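Local coordinates for outer membrane protein TP0453 (Treponema pallidum, PDB 3K8G), which might take part in ligand transport at the outer membrane and alters membrane permeability at acidic pH, at residues Ala19-Asn30 and Glu156-Lys167; Asn32-His41 and Ala245-Tyr256. All coordinates share one frame; numbering follows the deposited sequence.

Overall arrangement
Contact 1 pairs strand 21-26 with strand 162-166, two neighbours in the U-shaped beta-half-barrel; contact 2 packs the amphipathic helices 31-41 and 245-253 against each other. Their centres lie about 14 Å apart. The segments alternate along the chain, 19-30, 32-41, 156-167 and 245-256, and helix 31-41 directly follows strand 21-26. The two contacts also touch: Phe25 packs on Leu33 and Ile252, and Val21 on Leu255, which places the helix pair over the sheet face that carries Val21 and Leu23. Helices 31-41, 45-52 and 245-253 move away from helices 169-176 and 215-225 when the hydrophobic cavity opens, so contact 2 joins two of the moving elements beside the strands of contact 1.

Contact 1: Ala19-Asn30 and Glu156-Lys167; sequences ADVYLYFPVAGN and EGTSQTVALYIK
Tyr22 and Tyr165 face each other as a hydrogen-bonded pair in the antiparallel ladder of the beta-half-barrel, where the N-to-C directions of strand segments 21-26 and 162-166 differ by 174°. The Tyr22 N to Tyr165 O bond measures 2.9 Å and its return, Tyr165 N to Tyr22 O, 2.8 Å; Tyr24 and Ala163 repeat the exchange. One tightly packed face is apolar. Val21 CG1 runs alongside Ile166 CG1, 4.0 Å away, and Leu164 CD2 meets both Val21 CG1 and Leu23 CD2. Farther along, Phe25 CE1 touches Val162 CG1 at 3.7 Å. Having CG1 anti to the backbone N (chi1 174°) leaves Val162 CG2 for the amide of Asn30. On the other face, also buried, Tyr22 and Ala163 pack on Phe149 of helix 147-153.

The solvent side is looser. Exposed Lys167 reaches back so that its NZ donates to Ala19 O at 2.8 Å, while exposed Gln160 sets the face of its amide over Ala28 O, 3.3 Å from CD, at an angle too poor for NE2 to bond. A water bonds Tyr24 OH.

Asn30, by contrast, is a buried polar anchor. Tyr200 bonds its OD1, to which a water shared with Gln160 O also donates. Both ND2 hydrogens act in the amide plane, one on Pro26 O at 2.8 Å, the other on Gln160 O at 3.0 Å, almost straight at 177°.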
loop_
_atom_site.group_PDB
_atom_site.type_symbol
_atom_site.label_atom_id
_atom_site.label_comp_id
_atom_site.label_asym_id
_atom_site.label_seq_id
_atom_site.Cartn_x
_atom_site.Cartn_y
_atom_site.Cartn_z
ATOM N N ALA A 19 -7.058 -8.980 -2.962
ATOM C CA ALA A 19 -5.962 -8.715 -2.039
ATOM C C ALA A 19 -6.517 -8.611 -0.573
ATOM O O ALA A 19 -7.677 -8.241 -0.359
ATOM C CB ALA A 19 -5.213 -7.373 -2.439
ATOM N N ASP A 20 -5.677 -8.871 0.406
ATOM C CA ASP A 20 -6.050 -8.634 1.807
ATOM C C ASP A 20 -5.943 -7.167 2.225
ATOM O O ASP A 20 -6.674 -6.723 3.132
ATOM C CB ASP A 20 -5.166 -9.488 2.671
ATOM C CG ASP A 20 -5.360 -10.948 2.371
ATOM O OD1 ASP A 20 -6.305 -11.485 2.930
ATOM O OD2 ASP A 20 -4.644 -11.534 1.527
ATOM N N VAL A 21 -4.997 -6.430 1.612
ATOM C CA VAL A 21 -4.804 -4.976 1.903
ATOM C C VAL A 21 -4.565 -4.235 0.595
ATOM O O VAL A 21 -3.805 -4.733 -0.239
ATOM C CB VAL A 21 -3.575 -4.697 2.821
ATOM C CG1 VAL A 21 -3.398 -3.189 3.088
ATOM C CG2 VAL A 21 -3.684 -5.479 4.152
ATOM N N TYR A 22 -5.259 -3.098 0.394
ATOM C CA TYR A 22 -4.969 -2.228 -0.731
ATOM C C TYR A 22 -4.363 -0.966 -0.149
ATOM O O TYR A 22 -4.781 -0.528 0.933
ATOM C CB TYR A 22 -6.246 -1.885 -1.540
ATOM C CG TYR A 22 -6.650 -3.061 -2.402
ATOM C CD1 TYR A 22 -6.031 -3.293 -3.652
ATOM C CD2 TYR A 22 -7.623 -3.962 -1.945
ATOM C CE1 TYR A 22 -6.410 -4.416 -4.444
ATOM C CE2 TYR A 22 -7.985 -5.117 -2.739
ATOM C CZ TYR A 22 -7.381 -5.303 -3.960
ATOM O OH TYR A 22 -7.698 -6.428 -4.675
ATOM N N LEU A 23 -3.397 -0.384 -0.875
ATOM C CA LEU A 23 -2.663 0.782 -0.384
ATOM C C LEU A 23 -2.529 1.821 -1.486
ATOM O O LEU A 23 -2.393 1.496 -2.660
ATOM C CB LEU A 23 -1.244 0.392 0.078
ATOM C CG LEU A 23 -1.113 -0.767 1.071
ATOM C CD1 LEU A 23 -1.037 -2.131 0.293
ATOM C CD2 LEU A 23 0.161 -0.570 1.944
ATOM N N TYR A 24 -2.592 3.090 -1.112
ATOM C CA TYR A 24 -2.273 4.127 -2.054
ATOM C C TYR A 24 -1.421 5.193 -1.331
ATOM O O TYR A 24 -1.826 5.709 -0.285
ATOM C CB TYR A 24 -3.577 4.732 -2.602
ATOM C CG TYR A 24 -3.337 6.013 -3.341
ATOM C CD1 TYR A 24 -2.819 6.014 -4.625
ATOM C CD2 TYR A 24 -3.635 7.239 -2.737
ATOM C CE1 TYR A 24 -2.583 7.250 -5.313
ATOM C CE2 TYR A 24 -3.398 8.474 -3.399
ATOM C CZ TYR A 24 -2.898 8.460 -4.679
ATOM O OH TYR A 24 -2.694 9.676 -5.304
ATOM N N PHE A 25 -0.251 5.510 -1.896
ATOM C CA PHE A 25 0.642 6.534 -1.324
ATOM C C PHE A 25 0.952 7.603 -2.385
ATOM O O PHE A 25 1.682 7.307 -3.322
ATOM C CB PHE A 25 2.005 5.925 -0.992
ATOM C CG PHE A 25 1.989 4.841 0.066
ATOM C CD1 PHE A 25 2.353 5.127 1.378
ATOM C CD2 PHE A 25 1.717 3.524 -0.273
ATOM C CE1 PHE A 25 2.377 4.139 2.357
ATOM C CE2 PHE A 25 1.736 2.524 0.701
ATOM C CZ PHE A 25 2.062 2.827 2.008
ATOM N N PRO A 26 0.449 8.839 -2.221
ATOM C CA PRO A 26 1.064 9.937 -2.984
ATOM C C PRO A 26 2.511 10.094 -2.505
ATOM O O PRO A 26 2.746 10.121 -1.313
ATOM C CB PRO A 26 0.213 11.169 -2.620
ATOM C CG PRO A 26 -0.824 10.716 -1.605
ATOM C CD PRO A 26 -0.582 9.281 -1.258
ATOM N N VAL A 27 3.485 10.130 -3.403
ATOM C CA VAL A 27 4.884 10.185 -2.939
ATOM C C VAL A 27 5.205 11.538 -2.266
ATOM O O VAL A 27 5.854 11.557 -1.236
ATOM C CB VAL A 27 5.883 9.834 -4.053
ATOM C CG1 VAL A 27 7.342 10.005 -3.591
ATOM C CG2 VAL A 27 5.623 8.369 -4.527
ATOM N N ALA A 28 4.733 12.641 -2.843
ATOM C CA ALA A 28 4.956 13.997 -2.243
ATOM C C ALA A 28 4.322 14.119 -0.859
ATOM O O ALA A 28 3.118 13.859 -0.676
ATOM C CB ALA A 28 4.460 15.092 -3.166
ATOM N N GLY A 29 5.153 14.471 0.123
ATOM C CA GLY A 29 4.724 14.585 1.519
ATOM C C GLY A 29 4.866 13.305 2.325
ATOM O O GLY A 29 4.742 13.321 3.568
ATOM N N ASN A 30 5.143 12.199 1.630
ATOM C CA ASN A 30 5.288 10.896 2.280
ATOM C C ASN A 30 6.618 10.190 2.076
ATOM O O ASN A 30 6.732 8.968 2.275
ATOM C CB ASN A 30 4.126 9.979 1.882
ATOM C CG ASN A 30 2.789 10.579 2.225
ATOM O OD1 ASN A 30 2.500 10.798 3.379
ATOM N ND2 ASN A 30 1.982 10.873 1.223
ATOM N N GLU A 156 -3.935 12.820 -7.156
ATOM C CA GLU A 156 -2.502 13.158 -7.108
ATOM C C GLU A 156 -2.272 14.594 -7.555
ATOM O O GLU A 156 -2.678 14.992 -8.643
ATOM C CB GLU A 156 -1.601 12.139 -7.848
ATOM C CG GLU A 156 -1.885 11.938 -9.347
ATOM C CD GLU A 156 -1.122 10.756 -9.948
ATOM O OE1 GLU A 156 -1.752 9.701 -10.203
ATOM O OE2 GLU A 156 0.105 10.878 -10.169
ATOM N N GLY A 157 -1.661 15.375 -6.675
ATOM C CA GLY A 157 -1.453 16.790 -6.919
ATOM C C GLY A 157 -2.259 17.611 -5.940
ATOM O O GLY A 157 -1.774 18.628 -5.444
ATOM N N THR A 158 -3.484 17.173 -5.641
ATOM C CA THR A 158 -4.351 17.937 -4.742
ATOM C C THR A 158 -4.323 17.420 -3.305
ATOM O O THR A 158 -4.588 18.183 -2.369
ATOM C CB THR A 158 -5.811 18.041 -5.260
ATOM O OG1 THR A 158 -6.405 16.736 -5.305
ATOM C CG2 THR A 158 -5.853 18.669 -6.652
ATOM N N SER A 159 -3.987 16.138 -3.123
ATOM C CA SER A 159 -3.935 15.557 -1.780
ATOM C C SER A 159 -2.655 14.734 -1.558
ATOM O O SER A 159 -2.098 14.136 -2.505
ATOM C CB SER A 159 -5.196 14.719 -1.516
ATOM O OG SER A 159 -5.200 14.146 -0.213
ATOM N N GLN A 160 -2.198 14.712 -0.305
ATOM C CA GLN A 160 -1.058 13.883 0.115
ATOM C C GLN A 160 -1.484 12.800 1.125
ATOM O O GLN A 160 -0.664 12.226 1.836
ATOM C CB GLN A 160 0.039 14.773 0.698
ATOM C CG GLN A 160 0.356 15.954 -0.272
ATOM C CD GLN A 160 1.638 16.669 0.063
ATOM O OE1 GLN A 160 2.040 16.722 1.227
ATOM N NE2 GLN A 160 2.288 17.228 -0.957
ATOM N N THR A 161 -2.782 12.524 1.156
ATOM C CA THR A 161 -3.357 11.499 2.039
ATOM C C THR A 161 -2.972 10.098 1.548
ATOM O O THR A 161 -3.168 9.769 0.384
ATOM C CB THR A 161 -4.877 11.656 2.119
ATOM O OG1 THR A 161 -5.180 12.941 2.676
ATOM C CG2 THR A 161 -5.510 10.605 3.028
ATOM N N VAL A 162 -2.452 9.300 2.470
ATOM C CA VAL A 162 -2.166 7.877 2.300
ATOM C C VAL A 162 -3.473 7.119 2.623
ATOM O O VAL A 162 -4.134 7.429 3.613
ATOM C CB VAL A 162 -1.046 7.433 3.271
ATOM C CG1 VAL A 162 -0.798 5.877 3.226
ATOM C CG2 VAL A 162 0.250 8.185 2.977
ATOM N N ALA A 163 -3.861 6.171 1.763
ATOM C CA ALA A 163 -5.130 5.427 1.969
ATOM C C ALA A 163 -4.867 3.926 2.110
ATOM O O ALA A 163 -4.089 3.360 1.342
ATOM C CB ALA A 163 -6.114 5.713 0.780
ATOM N N LEU A 164 -5.522 3.263 3.074
ATOM C CA LEU A 164 -5.421 1.822 3.144
ATOM C C LEU A 164 -6.820 1.253 3.231
ATOM O O LEU A 164 -7.692 1.846 3.874
ATOM C CB LEU A 164 -4.609 1.348 4.358
ATOM C CG LEU A 164 -3.071 1.366 4.181
ATOM C CD1 LEU A 164 -2.542 2.704 4.609
ATOM C CD2 LEU A 164 -2.452 0.250 5.015
ATOM N N TYR A 165 -7.030 0.133 2.553
ATOM C CA TYR A 165 -8.265 -0.602 2.741
ATOM C C TYR A 165 -7.916 -2.017 3.184
ATOM O O TYR A 165 -7.195 -2.738 2.468
ATOM C CB TYR A 165 -9.058 -0.636 1.437
ATOM C CG TYR A 165 -10.363 -1.422 1.592
ATOM C CD1 TYR A 165 -11.283 -1.045 2.557
ATOM C CD2 TYR A 165 -10.680 -2.517 0.757
ATOM C CE1 TYR A 165 -12.480 -1.726 2.721
ATOM C CE2 TYR A 165 -11.911 -3.186 0.916
ATOM C CZ TYR A 165 -12.793 -2.765 1.912
ATOM O OH TYR A 165 -14.018 -3.384 2.147
ATOM N N ILE A 166 -8.437 -2.438 4.334
ATOM C CA ILE A 166 -7.900 -3.665 4.974
ATOM C C ILE A 166 -9.091 -4.569 5.237
ATOM O O ILE A 166 -9.982 -4.177 5.995
ATOM C CB ILE A 166 -7.181 -3.292 6.292
ATOM C CG1 ILE A 166 -6.030 -2.310 5.996
ATOM C CG2 ILE A 166 -6.724 -4.582 7.105
ATOM C CD1 ILE A 166 -5.996 -1.104 6.975
ATOM N N LYS A 167 -9.129 -5.740 4.589
ATOM C CA LYS A 167 -10.275 -6.629 4.725
ATOM C C LYS A 167 -10.400 -7.133 6.162
ATOM O O LYS A 167 -11.503 -7.202 6.682
ATOM C CB LYS A 167 -10.212 -7.794 3.705
ATOM C CG LYS A 167 -10.142 -7.275 2.244
ATOM C CD LYS A 167 -10.570 -8.285 1.173
ATOM C CE LYS A 167 -10.687 -7.584 -0.224
ATOM N NZ LYS A 167 -10.278 -8.437 -1.421
HETATM O O HOH W 1 -3.475 11.808 -4.008
HETATM O O HOH W 2 0.833 12.939 3.894
#

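Contact 2: Asn32-His41 and Ala245-Tyr256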
loop_
_atom_site.group_PDB
_atom_site.type_symbol
_atom_site.label_atom_id
_atom_site.label_comp_id
_atom_site.label_asym_id
_atom_site.label_seq_id
_atom_site.Cartn_x
_atom_site.Cartn_y
_atom_site.Cartn_z
ATOM N N ASN A 32 9.617 10.137 3.691
ATOM C CA ASN A 32 10.242 9.444 4.818
ATOM C C ASN A 32 9.544 8.112 5.104
ATOM O O ASN A 32 10.190 7.072 5.254
ATOM C CB ASN A 32 10.225 10.318 6.075
ATOM C CG ASN A 32 10.749 9.581 7.326
ATOM O OD1 ASN A 32 10.005 9.360 8.300
ATOM N ND2 ASN A 32 12.029 9.201 7.304
ATOM N N LEU A 33 8.218 8.149 5.190
ATOM C CA LEU A 33 7.458 6.920 5.425
ATOM C C LEU A 33 7.790 5.825 4.390
ATOM O O LEU A 33 8.060 4.680 4.744
ATOM C CB LEU A 33 5.954 7.208 5.405
ATOM C CG LEU A 33 5.080 5.954 5.494
ATOM C CD1 LEU A 33 5.242 5.394 6.895
ATOM C CD2 LEU A 33 3.615 6.283 5.185
ATOM N N ILE A 34 7.756 6.184 3.114
ATOM C CA ILE A 34 7.990 5.200 2.048
ATOM C C ILE A 34 9.433 4.688 2.128
ATOM O O ILE A 34 9.678 3.497 1.980
ATOM C CB ILE A 34 7.693 5.780 0.653
ATOM C CG1 ILE A 34 6.204 6.107 0.518
ATOM C CG2 ILE A 34 8.104 4.772 -0.439
ATOM C CD1 ILE A 34 5.882 7.148 -0.552
ATOM N N SER A 35 10.383 5.595 2.373
ATOM C CA SER A 35 11.773 5.195 2.559
ATOM C C SER A 35 11.905 4.158 3.653
ATOM O O SER A 35 12.577 3.156 3.454
ATOM C CB SER A 35 12.673 6.403 2.865
ATOM O OG SER A 35 12.891 7.135 1.670
ATOM N N ARG A 36 11.271 4.398 4.803
ATOM C CA ARG A 36 11.348 3.469 5.936
ATOM C C ARG A 36 10.751 2.102 5.617
ATOM O O ARG A 36 11.303 1.066 6.002
ATOM C CB ARG A 36 10.624 4.028 7.157
ATOM C CG ARG A 36 11.300 5.199 7.809
ATOM C CD ARG A 36 10.469 5.685 9.003
ATOM N NE ARG A 36 11.196 6.704 9.762
ATOM C CZ ARG A 36 12.023 6.447 10.774
ATOM N NH1 ARG A 36 12.229 5.198 11.178
ATOM N NH2 ARG A 36 12.639 7.451 11.389
ATOM N N ILE A 37 9.608 2.091 4.940
ATOM C CA ILE A 37 9.018 0.808 4.550
ATOM C C ILE A 37 9.964 0.044 3.639
ATOM O O ILE A 37 10.224 -1.137 3.863
ATOM C CB ILE A 37 7.651 0.988 3.877
ATOM C CG1 ILE A 37 6.659 1.577 4.872
ATOM C CG2 ILE A 37 7.130 -0.373 3.321
ATOM C CD1 ILE A 37 5.424 2.140 4.221
ATOM N N ILE A 38 10.510 0.729 2.636
ATOM C CA ILE A 38 11.438 0.079 1.708
ATOM C C ILE A 38 12.639 -0.512 2.447
ATOM O O ILE A 38 12.984 -1.684 2.240
ATOM C CB ILE A 38 11.889 1.040 0.604
ATOM C CG1 ILE A 38 10.734 1.284 -0.369
ATOM C CG2 ILE A 38 13.193 0.535 -0.103
ATOM C CD1 ILE A 38 11.034 2.372 -1.368
ATOM N N GLU A 39 13.241 0.296 3.328
ATOM C CA GLU A 39 14.354 -0.129 4.170
ATOM C C GLU A 39 14.088 -1.404 4.954
ATOM O O GLU A 39 14.966 -2.260 5.039
ATOM C CB GLU A 39 14.724 0.967 5.176
ATOM C CG GLU A 39 15.396 2.164 4.584
ATOM C CD GLU A 39 15.733 3.175 5.646
ATOM O OE1 GLU A 39 16.528 2.819 6.540
ATOM O OE2 GLU A 39 15.193 4.303 5.594
ATOM N N ASN A 40 12.892 -1.508 5.543
ATOM C CA ASN A 40 12.484 -2.690 6.306
ATOM C C ASN A 40 12.472 -3.983 5.467
ATOM O O ASN A 40 12.492 -5.082 6.029
ATOM C CB ASN A 40 11.084 -2.488 6.901
ATOM C CG ASN A 40 11.031 -1.419 8.010
ATOM O OD1 ASN A 40 12.053 -0.990 8.548
ATOM N ND2 ASN A 40 9.810 -1.013 8.368
ATOM N N HIS A 41 12.440 -3.850 4.138
ATOM C CA HIS A 41 12.313 -5.014 3.241
ATOM C C HIS A 41 13.502 -5.301 2.314
ATOM O O HIS A 41 13.510 -6.324 1.621
ATOM C CB HIS A 41 11.029 -4.924 2.404
ATOM C CG HIS A 41 9.776 -5.149 3.189
ATOM N ND1 HIS A 41 8.685 -4.312 3.098
ATOM C CD2 HIS A 41 9.444 -6.102 4.090
ATOM C CE1 HIS A 41 7.727 -4.751 3.894
ATOM N NE2 HIS A 41 8.164 -5.832 4.512
ATOM N N ALA A 245 5.637 8.105 12.214
ATOM C CA ALA A 245 5.978 7.585 10.901
ATOM C C ALA A 245 6.768 6.291 11.037
ATOM O O ALA A 245 6.570 5.358 10.269
ATOM C CB ALA A 245 6.777 8.611 10.102
ATOM N N GLU A 246 7.671 6.238 12.016
ATOM C CA GLU A 246 8.412 4.996 12.266
ATOM C C GLU A 246 7.502 3.809 12.644
ATOM O O GLU A 246 7.718 2.696 12.167
ATOM C CB GLU A 246 9.524 5.188 13.310
ATOM C CG GLU A 246 9.609 4.029 14.300
ATOM C CD GLU A 246 11.007 3.488 14.475
ATOM O OE1 GLU A 246 11.838 4.173 15.116
ATOM O OE2 GLU A 246 11.260 2.362 13.980
ATOM N N ARG A 247 6.507 4.020 13.498
ATOM C CA ARG A 247 5.655 2.895 13.882
ATOM C C ARG A 247 4.702 2.538 12.750
ATOM O O ARG A 247 4.414 1.360 12.538
ATOM C CB ARG A 247 4.887 3.123 15.183
ATOM C CG ARG A 247 4.898 1.853 16.057
ATOM C CD ARG A 247 4.067 1.942 17.325
ATOM N NE ARG A 247 2.838 1.196 17.120
ATOM C CZ ARG A 247 1.623 1.724 17.128
ATOM N NH1 ARG A 247 0.592 0.944 16.907
ATOM N NH2 ARG A 247 1.439 3.015 17.372
ATOM N N LEU A 248 4.221 3.547 12.019
ATOM C CA LEU A 248 3.375 3.307 10.856
ATOM C C LEU A 248 4.090 2.426 9.830
ATOM O O LEU A 248 3.513 1.474 9.316
ATOM C CB LEU A 248 2.899 4.621 10.227
ATOM C CG LEU A 248 2.011 4.545 8.967
ATOM C CD1 LEU A 248 0.773 3.689 9.212
ATOM C CD2 LEU A 248 1.620 5.980 8.480
ATOM N N ALA A 249 5.358 2.741 9.570
ATOM C CA ALA A 249 6.178 1.976 8.620
ATOM C C ALA A 249 6.334 0.504 9.011
ATOM O O ALA A 249 6.238 -0.392 8.150
ATOM C CB ALA A 249 7.559 2.639 8.452
ATOM N N SER A 250 6.577 0.285 10.303
ATOM C CA SER A 250 6.679 -1.039 10.919
ATOM C C SER A 250 5.350 -1.824 10.833
ATOM O O SER A 250 5.335 -2.985 10.428
ATOM C CB SER A 250 7.127 -0.869 12.376
ATOM O OG SER A 250 6.931 -2.058 13.122
ATOM N N VAL A 251 4.245 -1.180 11.205
ATOM C CA VAL A 251 2.892 -1.767 11.036
ATOM C C VAL A 251 2.659 -2.274 9.598
ATOM O O VAL A 251 2.203 -3.409 9.371
ATOM C CB VAL A 251 1.772 -0.754 11.471
ATOM C CG1 VAL A 251 0.388 -1.225 11.022
ATOM C CG2 VAL A 251 1.795 -0.542 12.992
ATOM N N ILE A 252 2.981 -1.445 8.612
ATOM C CA ILE A 252 2.819 -1.855 7.220
ATOM C C ILE A 252 3.780 -2.983 6.781
ATOM O O ILE A 252 3.391 -3.909 6.055
ATOM C CB ILE A 252 2.945 -0.625 6.285
ATOM C CG1 ILE A 252 1.761 0.325 6.551
ATOM C CG2 ILE A 252 3.030 -1.069 4.838
ATOM C CD1 ILE A 252 1.812 1.651 5.816
ATOM N N SER A 253 5.035 -2.877 7.214
ATOM C CA SER A 253 6.080 -3.843 6.916
ATOM C C SER A 253 5.729 -5.200 7.481
ATOM O O SER A 253 5.980 -6.221 6.847
ATOM C CB SER A 253 7.395 -3.386 7.568
ATOM O OG SER A 253 7.927 -2.293 6.862
ATOM N N SER A 254 5.119 -5.202 8.660
ATOM C CA SER A 254 4.811 -6.432 9.381
ATOM C C SER A 254 3.758 -7.317 8.691
ATOM O O SER A 254 3.515 -8.430 9.150
ATOM C CB SER A 254 4.366 -6.122 10.805
ATOM O OG SER A 254 3.046 -5.609 10.798
ATOM N N LEU A 255 3.117 -6.817 7.627
ATOM C CA LEU A 255 2.213 -7.644 6.806
ATOM C C LEU A 255 2.987 -8.810 6.189
ATOM O O LEU A 255 2.482 -9.937 6.087
ATOM C CB LEU A 255 1.569 -6.790 5.688
ATOM C CG LEU A 255 0.482 -5.783 6.107
ATOM C CD1 LEU A 255 0.068 -4.817 4.971
ATOM C CD2 LEU A 255 -0.756 -6.548 6.659
ATOM N N TYR A 256 4.214 -8.512 5.755
ATOM C CA TYR A 256 5.099 -9.477 5.139
ATOM C C TYR A 256 6.032 -10.057 6.208
ATOM O O TYR A 256 6.612 -9.310 6.990
ATOM C CB TYR A 256 5.938 -8.815 4.039
ATOM C CG TYR A 256 6.872 -9.792 3.347
ATOM C CD1 TYR A 256 6.386 -10.687 2.418
ATOM C CD2 TYR A 256 8.238 -9.837 3.655
ATOM C CE1 TYR A 256 7.218 -11.595 1.790
ATOM C CE2 TYR A 256 9.091 -10.747 3.015
ATOM C CZ TYR A 256 8.564 -11.620 2.075
ATOM O OH TYR A 256 9.361 -12.545 1.425
HETATM O O HOH W 3 9.879 0.888 10.990
#
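Arg36 spans the contact from the middle of one helix to the start of the other, and its atoms can be followed outward. Its CB rests on Ala249 CB at 3.6 Å. With CG anti to the carbonyl carbon and the chain extended as far as NE, CD passes over Glu246 CA. NE donates to Asn32 OD1 within its own helix, and that oxygen lies in the guanidinium plane. At the tip, NH1 is 3.4 Å from Glu246 CB, which sits over one face of the guanidinium. Opposite charges lie near each other here (Arg36 NH1 to Glu246 OE1 4.1 Å), but no N-H points at the oxygen, and this is not a salt bridge.

Ala249 is the knob at the centre, its methyl group held among Leu33, Arg36, Ile37 and Asn40. On the buried side of it Leu33 CD2 meets Leu248 CD2 at 3.9 Å, the two side chains crossing at about a right angle, and Ile37 CD1 meets Ile252 CD1.

Ser253 gathers the polar bonds. Asn40 ND2 donates to Ser253 OG at 2.7 Å, with OG exactly in the amide plane, and OG in turn donates to Ala249 O. His41 NE2 reaches Ser253 O at 3.2 Å along a bent path (143°); its ND1 bonds an MPD molecule, probably from the crystallisation liquor. The edge of Tyr256 is turned toward the face of His41, an offset edge-to-face pair with planes at 85°.

An axis separation of 8.7 Å and a crossing angle of -45°, with a single alanine knob where the backbones come close, describe the packing of two amphipathic helices, 31-41 and 245-253, both of which move when the cavity opens.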